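Local coordinates for protein agmatine ureohydrolase (Thermoplasma volcanium GSS1, PDB 3PZL) that binds two manganese ions per subunit and probably hydrolyses agmatine to putrescine and urea, at residues B[123-128]-B[158-163]; B[41-47]-B[90-96]; B[48-52]-B[239-244]; B[164-168]-B[191-197]; B[136-142]-B[174-178]. The contacts are given in a common frame with arbitrary orientation. Numbering follows the deposited sequence.

Contact 1 of 5, residues B[123-128]-B[158-163]; sequences EHSITV and YNHACV. With MN (manganese (II) ion), chain F.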
# COMPACT_ATOMS: atom_id res chain seq x y z
N GLU B 123 -21.74 1.15 -7.80
CA GLU B 123 -21.91 0.76 -9.21
C GLU B 123 -22.74 1.72 -10.02
O GLU B 123 -23.39 2.61 -9.46
CB GLU B 123 -22.62 -0.57 -9.34
CG GLU B 123 -21.85 -1.72 -8.90
CD GLU B 123 -22.60 -2.99 -9.11
OE1 GLU B 123 -23.80 -2.93 -9.47
OE2 GLU B 123 -21.97 -4.04 -8.91
N HIS B 124 -22.72 1.51 -11.33
CA HIS B 124 -23.44 2.35 -12.28
C HIS B 124 -24.89 1.91 -12.42
O HIS B 124 -25.72 2.66 -12.91
CB HIS B 124 -22.77 2.34 -13.66
CG HIS B 124 -23.08 3.54 -14.49
ND1 HIS B 124 -22.42 3.81 -15.68
CD2 HIS B 124 -23.97 4.55 -14.28
CE1 HIS B 124 -22.92 4.93 -16.19
NE2 HIS B 124 -23.86 5.39 -15.36
N SER B 125 -25.21 0.71 -11.97
CA SER B 125 -26.55 0.22 -12.18
C SER B 125 -27.56 0.93 -11.30
O SER B 125 -28.75 0.82 -11.55
CB SER B 125 -26.62 -1.27 -11.96
OG SER B 125 -26.19 -1.59 -10.64
N ILE B 126 -27.12 1.68 -10.30
CA ILE B 126 -28.07 2.46 -9.53
C ILE B 126 -28.74 3.56 -10.35
O ILE B 126 -29.83 4.01 -10.00
CB ILE B 126 -27.42 3.06 -8.31
CG1 ILE B 126 -26.27 3.99 -8.68
CG2 ILE B 126 -26.92 1.95 -7.41
CD1 ILE B 126 -25.68 4.75 -7.52
N THR B 127 -28.07 3.98 -11.43
CA THR B 127 -28.55 5.01 -12.38
C THR B 127 -29.87 4.62 -13.04
O THR B 127 -30.74 5.45 -13.19
CB THR B 127 -27.46 5.33 -13.44
OG1 THR B 127 -26.42 6.05 -12.81
CG2 THR B 127 -27.97 6.19 -14.53
N VAL B 128 -30.00 3.36 -13.39
CA VAL B 128 -31.25 2.85 -13.95
C VAL B 128 -32.45 3.38 -13.14
O VAL B 128 -33.42 3.90 -13.70
CB VAL B 128 -31.23 1.29 -14.00
CG1 VAL B 128 -32.55 0.73 -14.48
CG2 VAL B 128 -30.08 0.80 -14.89
N TYR B 158 -30.09 -6.20 -15.04
CA TYR B 158 -29.68 -5.03 -14.30
C TYR B 158 -28.20 -5.06 -13.84
O TYR B 158 -27.80 -4.24 -13.02
CB TYR B 158 -30.64 -4.77 -13.13
CG TYR B 158 -32.08 -4.61 -13.57
CD1 TYR B 158 -32.46 -3.55 -14.41
CD2 TYR B 158 -33.06 -5.51 -13.14
CE1 TYR B 158 -33.79 -3.41 -14.82
CE2 TYR B 158 -34.39 -5.37 -13.55
CZ TYR B 158 -34.75 -4.33 -14.39
OH TYR B 158 -36.06 -4.18 -14.78
N ASN B 159 -27.42 -5.99 -14.38
CA ASN B 159 -25.96 -5.94 -14.27
C ASN B 159 -25.38 -4.61 -14.76
O ASN B 159 -25.83 -4.10 -15.79
CB ASN B 159 -25.34 -7.08 -15.07
CG ASN B 159 -23.82 -7.05 -15.04
OD1 ASN B 159 -23.21 -7.79 -14.27
ND2 ASN B 159 -23.22 -6.21 -15.87
N HIS B 160 -24.37 -4.10 -14.05
CA HIS B 160 -23.83 -2.74 -14.29
C HIS B 160 -23.13 -2.52 -15.65
O HIS B 160 -22.63 -1.43 -15.94
CB HIS B 160 -22.92 -2.29 -13.13
CG HIS B 160 -21.52 -2.83 -13.21
ND1 HIS B 160 -21.23 -4.17 -13.44
CD2 HIS B 160 -20.32 -2.22 -13.06
CE1 HIS B 160 -19.92 -4.35 -13.45
NE2 HIS B 160 -19.35 -3.18 -13.22
N ALA B 161 -23.11 -3.56 -16.48
CA ALA B 161 -22.62 -3.45 -17.83
C ALA B 161 -23.78 -3.36 -18.84
O ALA B 161 -23.57 -3.48 -20.06
CB ALA B 161 -21.73 -4.65 -18.14
N CYS B 162 -24.99 -3.16 -18.34
CA CYS B 162 -26.19 -3.13 -19.16
C CYS B 162 -26.97 -1.85 -18.92
O CYS B 162 -28.06 -1.67 -19.49
CB CYS B 162 -27.09 -4.30 -18.80
SG CYS B 162 -26.35 -5.91 -18.91
N VAL B 163 -26.42 -0.96 -18.09
CA VAL B 163 -27.13 0.27 -17.72
C VAL B 163 -27.66 1.05 -18.94
O VAL B 163 -28.83 1.44 -18.96
CB VAL B 163 -26.33 1.16 -16.71
CG1 VAL B 163 -24.98 1.37 -17.17
CG2 VAL B 163 -26.99 2.51 -16.50
MN MN F . -21.05 1.99 -16.49
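H124 binds the manganese from this contact: with chi1 in t, its ring reaches the ion, ND1 sitting 2.4 Å from MN, and D144, D148 and D229 complete this site of the binuclear cluster typical of arginases. V163, in the p rotamer at the start of its helix, lays CG1 over one face of that imidazole, 4.0 Å from the ring centroid, a CH-pi contact to the ring that binds the metal. V163 CG2 meets V128 CG2 at 3.9 Å, and V128 CG1 in turn reaches Y158 CD1 at 4.3 Å. S125 takes the p rotamer, so OG turns back to donate to E123 OE1 (3.0 Å) while S125 CB lies 3.4 Å from Y158 O. E123 is extended from an m start, placing its carboxylate beside H160, with OE1 3.8 Å from H160 CB; E123 OE2 also bonds to S48. The 123-128 segment leads into helix 126-132, the type I turn N159-C162 leads into helix 163-171, and helix 96-112 packs against S125 and Y158, with strand 265-271 touching H124.

Contact 2 of 5, residues B[41-47]-B[90-96]; sequences GIPFDNT and MEESEDV
Two loops leave the C-terminal edge of the parallel sheet of an arginase-type alpha/beta fold, one after strand 37-42 and the other after strand 84-90. They run side by side, with CA pairs I42-M90 (5.4 Å), P43-E92 (6.0 Å) and N46-E94 (5.8 Å). M90 N donates a hydrogen bond to G41 O, 3.2 Å, where the two strands give way to loop. F44, chi1 t and chi2 85°, buries most: its ring swings across to the partner loop, which meets it edge-on, CD1 3.2 Å from S93 O and CZ 3.5 Å from V96 CG2. M90, a selenomethionine with an all-t side chain, places SE 4.2 Å from I42 CG1; its backbone also joins an antiparallel ladder with a neighbouring subunit. P43 centres an inverse gamma turn (phi/psi -86/72) and sets CD 3.2 Å from M90 O. Further on, N46 OD1 accepts from R52, and D95 is the N-cap of helix 96-112. The far end is tied by the side-chain amide of N46, whose ND2 donates to E94 O at 3.2 Å.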
# COMPACT_ATOMS: atom_id res chain seq x y z
N GLY B 41 -26.02 8.67 -0.44
CA GLY B 41 -25.21 7.56 -0.85
C GLY B 41 -25.98 6.28 -0.99
O GLY B 41 -26.93 6.02 -0.25
N ILE B 42 -25.54 5.47 -1.94
CA ILE B 42 -26.09 4.14 -2.15
C ILE B 42 -24.91 3.17 -2.28
O ILE B 42 -24.27 3.11 -3.31
CB ILE B 42 -27.03 4.17 -3.38
CG1 ILE B 42 -28.34 4.84 -2.95
CG2 ILE B 42 -27.28 2.78 -3.98
CD1 ILE B 42 -29.14 5.35 -4.06
N PRO B 43 -24.58 2.44 -1.21
CA PRO B 43 -23.40 1.60 -1.19
C PRO B 43 -23.64 0.22 -1.79
O PRO B 43 -23.70 -0.77 -1.06
CB PRO B 43 -23.08 1.49 0.31
CG PRO B 43 -24.29 1.98 1.02
CD PRO B 43 -25.33 2.36 0.05
N PHE B 44 -23.79 0.16 -3.10
CA PHE B 44 -24.13 -1.11 -3.73
C PHE B 44 -23.12 -1.48 -4.81
O PHE B 44 -22.67 -0.65 -5.58
CB PHE B 44 -25.54 -1.12 -4.29
CG PHE B 44 -25.85 -2.34 -5.10
CD1 PHE B 44 -26.28 -3.49 -4.47
CD2 PHE B 44 -25.68 -2.33 -6.48
CE1 PHE B 44 -26.57 -4.62 -5.21
CE2 PHE B 44 -25.96 -3.46 -7.22
CZ PHE B 44 -26.40 -4.60 -6.58
N ASP B 45 -22.83 -2.77 -4.89
CA ASP B 45 -21.59 -3.21 -5.49
C ASP B 45 -21.71 -4.56 -6.13
O ASP B 45 -20.81 -4.99 -6.85
CB ASP B 45 -20.58 -3.36 -4.34
CG ASP B 45 -19.22 -3.08 -4.77
OD1 ASP B 45 -19.04 -3.04 -6.02
OD2 ASP B 45 -18.33 -2.91 -3.88
N ASN B 46 -22.82 -5.24 -5.84
CA ASN B 46 -22.91 -6.67 -6.01
C ASN B 46 -23.20 -7.09 -7.44
O ASN B 46 -24.01 -8.00 -7.71
CB ASN B 46 -23.93 -7.27 -5.03
CG ASN B 46 -23.58 -8.67 -4.62
OD1 ASN B 46 -22.40 -8.96 -4.36
ND2 ASN B 46 -24.57 -9.55 -4.59
N THR B 47 -22.54 -6.43 -8.37
CA THR B 47 -22.58 -6.87 -9.75
C THR B 47 -21.20 -6.61 -10.38
O THR B 47 -20.97 -6.94 -11.56
CB THR B 47 -23.76 -6.18 -10.53
OG1 THR B 47 -24.49 -7.15 -11.28
CG2 THR B 47 -23.30 -5.10 -11.46
N MSE B 90 -27.79 4.35 2.39
CA MSE B 90 -28.88 3.40 2.43
C MSE B 90 -28.26 2.12 2.93
O MSE B 90 -27.07 1.93 2.76
CB MSE B 90 -29.44 3.24 1.02
CG MSE B 90 -30.33 2.05 0.79
SE MSE B 90 -30.61 1.74 -1.15
CE MSE B 90 -31.50 -0.02 -1.06
N GLU B 91 -29.05 1.24 3.56
CA GLU B 91 -28.60 -0.11 3.95
C GLU B 91 -27.93 -0.80 2.77
O GLU B 91 -28.25 -0.54 1.61
CB GLU B 91 -29.77 -1.02 4.39
CG GLU B 91 -30.51 -0.65 5.68
CD GLU B 91 -32.02 -1.04 5.58
OE1 GLU B 91 -32.32 -2.04 4.89
OE2 GLU B 91 -32.90 -0.35 6.19
N GLU B 92 -27.01 -1.69 3.08
CA GLU B 92 -26.43 -2.48 2.06
C GLU B 92 -27.40 -3.61 1.72
O GLU B 92 -28.16 -4.08 2.58
CB GLU B 92 -25.11 -3.03 2.57
CG GLU B 92 -24.03 -1.95 2.75
CD GLU B 92 -22.62 -2.57 2.79
OE1 GLU B 92 -22.42 -3.59 3.51
OE2 GLU B 92 -21.71 -2.03 2.10
N SER B 93 -27.38 -4.03 0.46
CA SER B 93 -28.25 -5.10 -0.01
C SER B 93 -27.55 -5.86 -1.13
O SER B 93 -26.74 -5.27 -1.87
CB SER B 93 -29.57 -4.50 -0.50
OG SER B 93 -30.42 -5.49 -1.07
N GLU B 94 -27.82 -7.15 -1.26
CA GLU B 94 -27.19 -7.93 -2.33
C GLU B 94 -28.04 -7.97 -3.59
O GLU B 94 -27.59 -8.46 -4.63
CB GLU B 94 -26.85 -9.33 -1.85
CG GLU B 94 -25.69 -9.32 -0.83
CD GLU B 94 -25.04 -10.69 -0.55
OE1 GLU B 94 -25.65 -11.73 -0.91
OE2 GLU B 94 -23.94 -10.72 0.06
N ASP B 95 -29.25 -7.43 -3.48
CA ASP B 95 -30.23 -7.51 -4.54
C ASP B 95 -30.33 -6.23 -5.42
O ASP B 95 -30.78 -5.17 -4.95
CB ASP B 95 -31.60 -7.87 -3.94
CG ASP B 95 -32.69 -7.94 -4.99
OD1 ASP B 95 -32.39 -8.25 -6.19
OD2 ASP B 95 -33.85 -7.68 -4.61
N VAL B 96 -29.95 -6.37 -6.69
CA VAL B 96 -29.93 -5.24 -7.64
C VAL B 96 -31.33 -4.64 -7.83
O VAL B 96 -31.51 -3.43 -7.69
CB VAL B 96 -29.29 -5.62 -9.03
CG1 VAL B 96 -28.80 -4.38 -9.76
CG2 VAL B 96 -28.13 -6.55 -8.84

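Contact 3 of 5, residues B[48-52]-B[239-244]; sequences SSYRR and PAVGTP
R51 makes all the hydrogen bonds between these two loops. Its side chain, m at chi1 and then fully extended (t, t, 174°), lays NH1 3.1 Å from V241 O and, more weakly, 3.2 Å from P239 O, both near the guanidinium plane; its backbone N donates to G242 O at 3.3 Å. Neither segment is regular. Residues 48-52 come after strand 37-42, and residues 239-244 lie in the loop that follows strand 223-229. The two segments come closest at R51-G242, 4.7 Å between CA atoms, with Y50-T243 at 6.4 Å; R51 has phi/psi -105/136 and G242 -68/-31. P244 covers one guanidinium face, CG 3.5 Å from R51 NH1. Y50, chi1 t, turns its ring edge to G242 O (CD2 to O 3.5 Å) and brings CE2 4.2 Å from P244 CD. T243 lies beside H146 and D231 of the manganese site, so these loops border the metal centre. The buried R51 charge is met by neutral carbonyls and by N281 of a neighbouring subunit, so one guanidinium ties the loops to each other and to that subunit.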
# COMPACT_ATOMS: atom_id res chain seq x y z
N SER B 48 -20.29 -6.03 -9.59
CA SER B 48 -19.00 -5.55 -10.09
C SER B 48 -17.96 -6.65 -10.06
O SER B 48 -17.71 -7.25 -9.03
CB SER B 48 -18.50 -4.36 -9.25
OG SER B 48 -19.26 -3.19 -9.50
N SER B 49 -17.33 -6.89 -11.20
CA SER B 49 -16.48 -8.05 -11.29
C SER B 49 -15.01 -7.77 -11.03
O SER B 49 -14.40 -8.45 -10.19
CB SER B 49 -16.60 -8.71 -12.65
OG SER B 49 -15.68 -9.78 -12.69
N TYR B 50 -14.45 -6.79 -11.75
CA TYR B 50 -13.02 -6.60 -11.74
C TYR B 50 -12.44 -6.06 -10.40
O TYR B 50 -11.83 -6.80 -9.64
CB TYR B 50 -12.57 -5.80 -12.95
CG TYR B 50 -11.07 -5.78 -13.04
CD1 TYR B 50 -10.37 -6.96 -13.17
CD2 TYR B 50 -10.34 -4.60 -12.98
CE1 TYR B 50 -9.01 -6.98 -13.24
CE2 TYR B 50 -8.98 -4.61 -13.06
CZ TYR B 50 -8.32 -5.82 -13.17
OH TYR B 50 -6.94 -5.91 -13.26
N ARG B 51 -12.60 -4.77 -10.13
CA ARG B 51 -12.15 -4.21 -8.87
C ARG B 51 -13.37 -3.98 -8.04
O ARG B 51 -14.38 -3.45 -8.53
CB ARG B 51 -11.46 -2.87 -9.09
CG ARG B 51 -10.02 -2.98 -9.54
CD ARG B 51 -9.45 -1.64 -9.81
NE ARG B 51 -8.10 -1.72 -10.32
CZ ARG B 51 -7.40 -0.67 -10.76
NH1 ARG B 51 -7.91 0.56 -10.79
NH2 ARG B 51 -6.16 -0.84 -11.20
N ARG B 52 -13.28 -4.34 -6.78
CA ARG B 52 -14.42 -4.15 -5.91
C ARG B 52 -14.16 -3.14 -4.78
O ARG B 52 -13.02 -2.78 -4.55
CB ARG B 52 -14.98 -5.48 -5.44
CG ARG B 52 -16.45 -5.37 -5.27
CD ARG B 52 -17.08 -6.67 -5.00
NE ARG B 52 -17.88 -7.21 -6.10
CZ ARG B 52 -19.17 -7.51 -6.00
NH1 ARG B 52 -19.83 -7.31 -4.85
NH2 ARG B 52 -19.80 -8.04 -7.04
N PRO B 239 -7.32 7.22 -10.84
CA PRO B 239 -6.63 5.92 -10.75
C PRO B 239 -7.45 4.78 -10.14
O PRO B 239 -7.13 3.61 -10.35
CB PRO B 239 -5.47 6.21 -9.78
CG PRO B 239 -5.27 7.67 -9.83
CD PRO B 239 -6.59 8.28 -10.12
N ALA B 240 -8.47 5.11 -9.37
CA ALA B 240 -9.12 4.11 -8.53
C ALA B 240 -10.49 3.70 -9.06
O ALA B 240 -11.33 3.21 -8.33
CB ALA B 240 -9.25 4.65 -7.16
N VAL B 241 -10.74 3.90 -10.34
CA VAL B 241 -11.98 3.40 -10.92
C VAL B 241 -12.02 1.85 -10.98
O VAL B 241 -10.97 1.19 -11.04
CB VAL B 241 -12.21 4.02 -12.30
CG1 VAL B 241 -12.45 5.50 -12.15
CG2 VAL B 241 -11.01 3.76 -13.19
N GLY B 242 -13.23 1.29 -10.98
CA GLY B 242 -13.43 -0.16 -10.90
C GLY B 242 -12.97 -0.92 -12.13
O GLY B 242 -12.55 -2.07 -12.02
N THR B 243 -13.06 -0.29 -13.31
CA THR B 243 -12.57 -0.88 -14.56
C THR B 243 -11.78 0.16 -15.40
O THR B 243 -12.36 0.84 -16.27
CB THR B 243 -13.74 -1.48 -15.42
OG1 THR B 243 -14.43 -0.42 -16.11
CG2 THR B 243 -14.75 -2.27 -14.55
N PRO B 244 -10.47 0.26 -15.17
CA PRO B 244 -9.70 1.32 -15.79
C PRO B 244 -9.59 1.09 -17.27
O PRO B 244 -9.51 -0.06 -17.70
CB PRO B 244 -8.32 1.19 -15.14
CG PRO B 244 -8.41 0.06 -14.18
CD PRO B 244 -9.61 -0.72 -14.50

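Contact 4 of 5, residues B[164-168]-B[191-197]; sequences TRRAL and DPDFRKV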
# COMPACT_ATOMS: atom_id res chain seq x y z
N THR B 164 -26.84 1.23 -19.96
CA THR B 164 -27.27 2.00 -21.13
C THR B 164 -28.42 1.32 -21.83
O THR B 164 -29.32 1.98 -22.32
CB THR B 164 -26.12 2.25 -22.15
OG1 THR B 164 -25.04 2.94 -21.50
CG2 THR B 164 -26.62 3.13 -23.29
N ARG B 165 -28.39 -0.00 -21.88
CA ARG B 165 -29.40 -0.76 -22.57
C ARG B 165 -30.73 -0.56 -21.89
O ARG B 165 -31.72 -0.23 -22.53
CB ARG B 165 -29.05 -2.23 -22.56
CG ARG B 165 -29.87 -3.02 -23.54
CD ARG B 165 -29.16 -3.16 -24.86
NE ARG B 165 -30.07 -3.66 -25.88
CZ ARG B 165 -29.71 -4.31 -26.99
NH1 ARG B 165 -28.42 -4.57 -27.23
NH2 ARG B 165 -30.64 -4.71 -27.85
N ARG B 166 -30.74 -0.76 -20.58
CA ARG B 166 -31.93 -0.55 -19.77
C ARG B 166 -32.41 0.90 -19.86
O ARG B 166 -33.61 1.17 -19.66
CB ARG B 166 -31.66 -0.98 -18.33
CG ARG B 166 -32.52 -2.13 -17.77
CD ARG B 166 -32.91 -3.20 -18.79
NE ARG B 166 -31.83 -4.14 -18.98
CZ ARG B 166 -31.45 -4.62 -20.16
NH1 ARG B 166 -32.06 -4.24 -21.28
NH2 ARG B 166 -30.44 -5.48 -20.22
N ALA B 167 -31.50 1.82 -20.18
CA ALA B 167 -31.86 3.23 -20.34
C ALA B 167 -32.64 3.47 -21.63
O ALA B 167 -33.66 4.16 -21.63
CB ALA B 167 -30.64 4.11 -20.26
N LEU B 168 -32.16 2.88 -22.72
CA LEU B 168 -32.83 2.93 -24.01
C LEU B 168 -34.23 2.31 -23.92
O LEU B 168 -35.19 2.85 -24.48
CB LEU B 168 -31.98 2.24 -25.08
CG LEU B 168 -32.38 2.37 -26.56
CD1 LEU B 168 -32.64 3.82 -26.91
CD2 LEU B 168 -31.31 1.80 -27.46
N ASP B 191 -25.39 -4.94 -32.56
CA ASP B 191 -26.82 -4.71 -32.35
C ASP B 191 -27.32 -3.58 -33.24
O ASP B 191 -26.69 -2.53 -33.33
CB ASP B 191 -27.15 -4.43 -30.88
CG ASP B 191 -28.64 -4.67 -30.55
OD1 ASP B 191 -29.54 -4.20 -31.28
OD2 ASP B 191 -28.92 -5.33 -29.54
N PRO B 192 -28.44 -3.81 -33.92
CA PRO B 192 -29.14 -2.75 -34.64
C PRO B 192 -29.44 -1.55 -33.74
O PRO B 192 -29.34 -0.42 -34.19
CB PRO B 192 -30.45 -3.42 -35.07
CG PRO B 192 -30.16 -4.88 -35.09
CD PRO B 192 -29.13 -5.11 -34.04
N ASP B 193 -29.77 -1.81 -32.47
CA ASP B 193 -30.14 -0.76 -31.51
C ASP B 193 -28.99 0.12 -31.03
O ASP B 193 -29.21 1.19 -30.47
CB ASP B 193 -30.87 -1.35 -30.31
CG ASP B 193 -32.31 -1.65 -30.62
OD1 ASP B 193 -32.72 -1.53 -31.80
OD2 ASP B 193 -33.03 -2.02 -29.67
N PHE B 194 -27.76 -0.33 -31.27
CA PHE B 194 -26.58 0.42 -30.88
C PHE B 194 -26.56 1.84 -31.43
O PHE B 194 -26.15 2.77 -30.74
CB PHE B 194 -25.34 -0.33 -31.34
CG PHE B 194 -24.06 0.16 -30.74
CD1 PHE B 194 -23.61 -0.34 -29.51
CD2 PHE B 194 -23.27 1.09 -31.43
CE1 PHE B 194 -22.43 0.09 -28.97
CE2 PHE B 194 -22.09 1.53 -30.89
CZ PHE B 194 -21.66 1.02 -29.65
N ARG B 195 -27.00 2.02 -32.67
CA ARG B 195 -27.02 3.35 -33.28
C ARG B 195 -28.14 4.26 -32.74
O ARG B 195 -28.14 5.46 -33.01
CB ARG B 195 -27.06 3.25 -34.80
CG ARG B 195 -26.40 4.43 -35.53
CD ARG B 195 -27.03 4.68 -36.94
NE ARG B 195 -26.56 5.93 -37.58
CZ ARG B 195 -25.50 6.01 -38.40
NH1 ARG B 195 -24.78 4.92 -38.69
NH2 ARG B 195 -25.16 7.18 -38.94
N LYS B 196 -29.07 3.69 -31.97
CA LYS B 196 -30.16 4.48 -31.36
C LYS B 196 -29.72 5.30 -30.15
O LYS B 196 -30.51 6.01 -29.53
CB LYS B 196 -31.37 3.60 -31.02
CG LYS B 196 -32.14 3.12 -32.25
CD LYS B 196 -33.16 2.06 -31.86
CE LYS B 196 -33.83 1.47 -33.10
NZ LYS B 196 -34.72 0.32 -32.71
N VAL B 197 -28.44 5.19 -29.82
CA VAL B 197 -27.84 6.00 -28.77
C VAL B 197 -26.66 6.72 -29.38
O VAL B 197 -25.98 6.18 -30.26
CB VAL B 197 -27.35 5.16 -27.52
CG1 VAL B 197 -26.40 5.95 -26.66
CG2 VAL B 197 -28.55 4.65 -26.67
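One carboxylate oxygen sits between both terminal nitrogens of an arginine: D191 OD2 lies 2.5 Å from R165 NH1 and likewise 2.5 Å from R165 NH2, a salt bridge that is very short in the model, where the place of OD2 is less sure. The contact belongs to the alpha/beta fold of the arginase family, where helix 163-171 meets the connection between helix 186-189 and strand 198-201. R165 reaches over with an off-well chi2 of 94°, and its guanidinium also makes a cation-pi contact with F149. D191 is braced from its own side by an Asx turn, OD1 taking the backbone N of D193 at 2.7 Å. D193 CB then lies over one guanidinium face; D193 itself is salt-bridged to K196, NZ to OD1 2.9 Å, across the short 3-10 turn 194-196.

One helical turn on from R165, the contact becomes apolar. L168, chi1 t and chi2 p, has the most surface covered by the other segment, filling the space between D193, K196 and V197. T164 adds its methyl, CG2 4.2 Å from V197 CG2. Both segments also lean on I176 of strand 176-180, through A167 and V197. Beside T164, L168 CD2 stands 4.0 Å from V197 CG2.

Contact 5 of 5, residues B[136-142]-B[174-178]; sequences KDVDLVI and GRITS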
# COMPACT_ATOMS: atom_id res chain seq x y z
N LYS B 136 -40.65 13.26 -19.83
CA LYS B 136 -40.41 13.10 -21.28
C LYS B 136 -39.42 14.09 -21.92
O LYS B 136 -38.82 13.80 -22.96
CB LYS B 136 -41.73 13.15 -22.04
CG LYS B 136 -42.49 11.83 -22.12
CD LYS B 136 -43.82 12.00 -22.91
CE LYS B 136 -44.48 10.66 -23.16
NZ LYS B 136 -43.55 9.74 -23.90
N ASP B 137 -39.26 15.25 -21.31
CA ASP B 137 -38.40 16.29 -21.89
C ASP B 137 -36.93 16.12 -21.52
O ASP B 137 -36.06 16.62 -22.24
CB ASP B 137 -38.89 17.70 -21.52
CG ASP B 137 -39.05 17.88 -20.01
OD1 ASP B 137 -39.65 17.00 -19.35
OD2 ASP B 137 -38.61 18.93 -19.48
N VAL B 138 -36.67 15.43 -20.41
CA VAL B 138 -35.32 15.24 -19.88
C VAL B 138 -34.53 14.28 -20.77
O VAL B 138 -35.02 13.22 -21.10
CB VAL B 138 -35.37 14.71 -18.40
CG1 VAL B 138 -33.97 14.46 -17.85
CG2 VAL B 138 -36.10 15.67 -17.49
N ASP B 139 -33.32 14.66 -21.15
CA ASP B 139 -32.40 13.75 -21.83
C ASP B 139 -31.28 13.32 -20.88
O ASP B 139 -31.01 13.99 -19.88
CB ASP B 139 -31.79 14.42 -23.06
CG ASP B 139 -32.79 14.59 -24.21
OD1 ASP B 139 -32.41 15.16 -25.26
OD2 ASP B 139 -33.95 14.13 -24.10
N LEU B 140 -30.63 12.20 -21.20
CA LEU B 140 -29.62 11.60 -20.35
C LEU B 140 -28.24 11.80 -20.95
O LEU B 140 -28.01 11.46 -22.11
CB LEU B 140 -29.91 10.11 -20.17
CG LEU B 140 -28.94 9.27 -19.32
CD1 LEU B 140 -28.99 9.63 -17.86
CD2 LEU B 140 -29.22 7.80 -19.48
N VAL B 141 -27.32 12.36 -20.15
CA VAL B 141 -25.94 12.59 -20.61
C VAL B 141 -24.95 11.84 -19.74
O VAL B 141 -24.77 12.17 -18.57
CB VAL B 141 -25.53 14.07 -20.66
CG1 VAL B 141 -24.19 14.18 -21.33
CG2 VAL B 141 -26.57 14.92 -21.42
N ILE B 142 -24.31 10.84 -20.34
CA ILE B 142 -23.46 9.92 -19.62
C ILE B 142 -21.96 10.11 -19.94
O ILE B 142 -21.57 10.20 -21.11
CB ILE B 142 -23.86 8.45 -19.92
CG1 ILE B 142 -25.36 8.25 -19.75
CG2 ILE B 142 -23.05 7.51 -19.03
CD1 ILE B 142 -25.82 6.85 -19.88
N GLY B 174 -32.93 8.89 -29.45
CA GLY B 174 -32.63 10.32 -29.41
C GLY B 174 -32.61 10.96 -28.03
O GLY B 174 -32.43 12.16 -27.88
N ARG B 175 -32.78 10.14 -27.00
CA ARG B 175 -32.87 10.66 -25.67
C ARG B 175 -31.57 10.55 -24.84
O ARG B 175 -31.46 11.15 -23.78
CB ARG B 175 -34.06 10.01 -24.97
CG ARG B 175 -35.38 10.70 -25.29
CD ARG B 175 -35.89 11.47 -24.09
NE ARG B 175 -37.04 10.78 -23.50
CZ ARG B 175 -37.38 10.78 -22.20
NH1 ARG B 175 -36.66 11.42 -21.29
NH2 ARG B 175 -38.46 10.10 -21.81
N ILE B 176 -30.59 9.80 -25.35
CA ILE B 176 -29.41 9.37 -24.58
C ILE B 176 -28.11 9.61 -25.35
O ILE B 176 -27.99 9.26 -26.51
CB ILE B 176 -29.51 7.84 -24.22
CG1 ILE B 176 -30.75 7.54 -23.37
CG2 ILE B 176 -28.24 7.33 -23.52
CD1 ILE B 176 -31.17 6.08 -23.35
N THR B 177 -27.13 10.18 -24.66
CA THR B 177 -25.78 10.38 -25.16
C THR B 177 -24.80 9.84 -24.13
O THR B 177 -25.01 10.00 -22.93
CB THR B 177 -25.50 11.86 -25.23
OG1 THR B 177 -26.69 12.53 -25.67
CG2 THR B 177 -24.31 12.18 -26.13
N SER B 178 -23.71 9.25 -24.58
CA SER B 178 -22.67 8.78 -23.65
C SER B 178 -21.28 9.11 -24.17
O SER B 178 -20.92 8.71 -25.27
CB SER B 178 -22.81 7.28 -23.43
OG SER B 178 -22.04 6.86 -22.33
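At K136 the chain is still loop, and its carbonyl O lies over one face of the R175 guanidinium, 3.4 Å from CZ. Two residues on, V138 O accepts a very short hydrogen bond, 2.4 Å, from R175 NH1; R175 folds through off-well chi2 and chi3 values to get there and buries more surface than any other residue of the pair. D139 brings OD2 3.3 Å from R175 CD, while its OD1 bonds to S221. From L140 the pairing is regular: L140 N to R175 O 2.9 Å, and T177 N to L140 O 3.0 Å. These are neighbouring parallel strands of the central sheet, axes 4.6 Å apart at 8°, joined through helix 163-171 in a beta-alpha-beta crossover. L140 CD2 meets I176 CG2 at 4.2 Å on the face covered by that helix, where A167 touches both. V141 points to the other face, with T177. I142 N then donates to T177 O at 2.8 Å, and I142 CB approaches S178 OG at 3.4 Å, beside H124 and D144 of the metal site.

All five contacts belong to one alpha/beta domain built on an eight-stranded parallel sheet. Contact 2 joins loops from strands near one edge of it, contact 5 pairs two strands toward the other, and their centres are 25 Å apart. Between them, contact 1 touches all four others: E123 meets F44, T47 and S48 of contacts 2 and 3, Y158 meets R166 of contact 4, and H124 meets I142 of contact 5. Contacts 4 and 5, 12 Å apart, share the unit of strand 138-143, helix 163-171 and strand 176-180. Along the chain, contact 2 precedes contact 1 and crosses contact 3, which encloses contacts 1, 4 and 5. H124 binds manganese, and T243, T164 and I142 lie near it, so contacts 1, 3, 4 and 5 converge there; contacts 2 and 3 both reach the same neighbouring subunit.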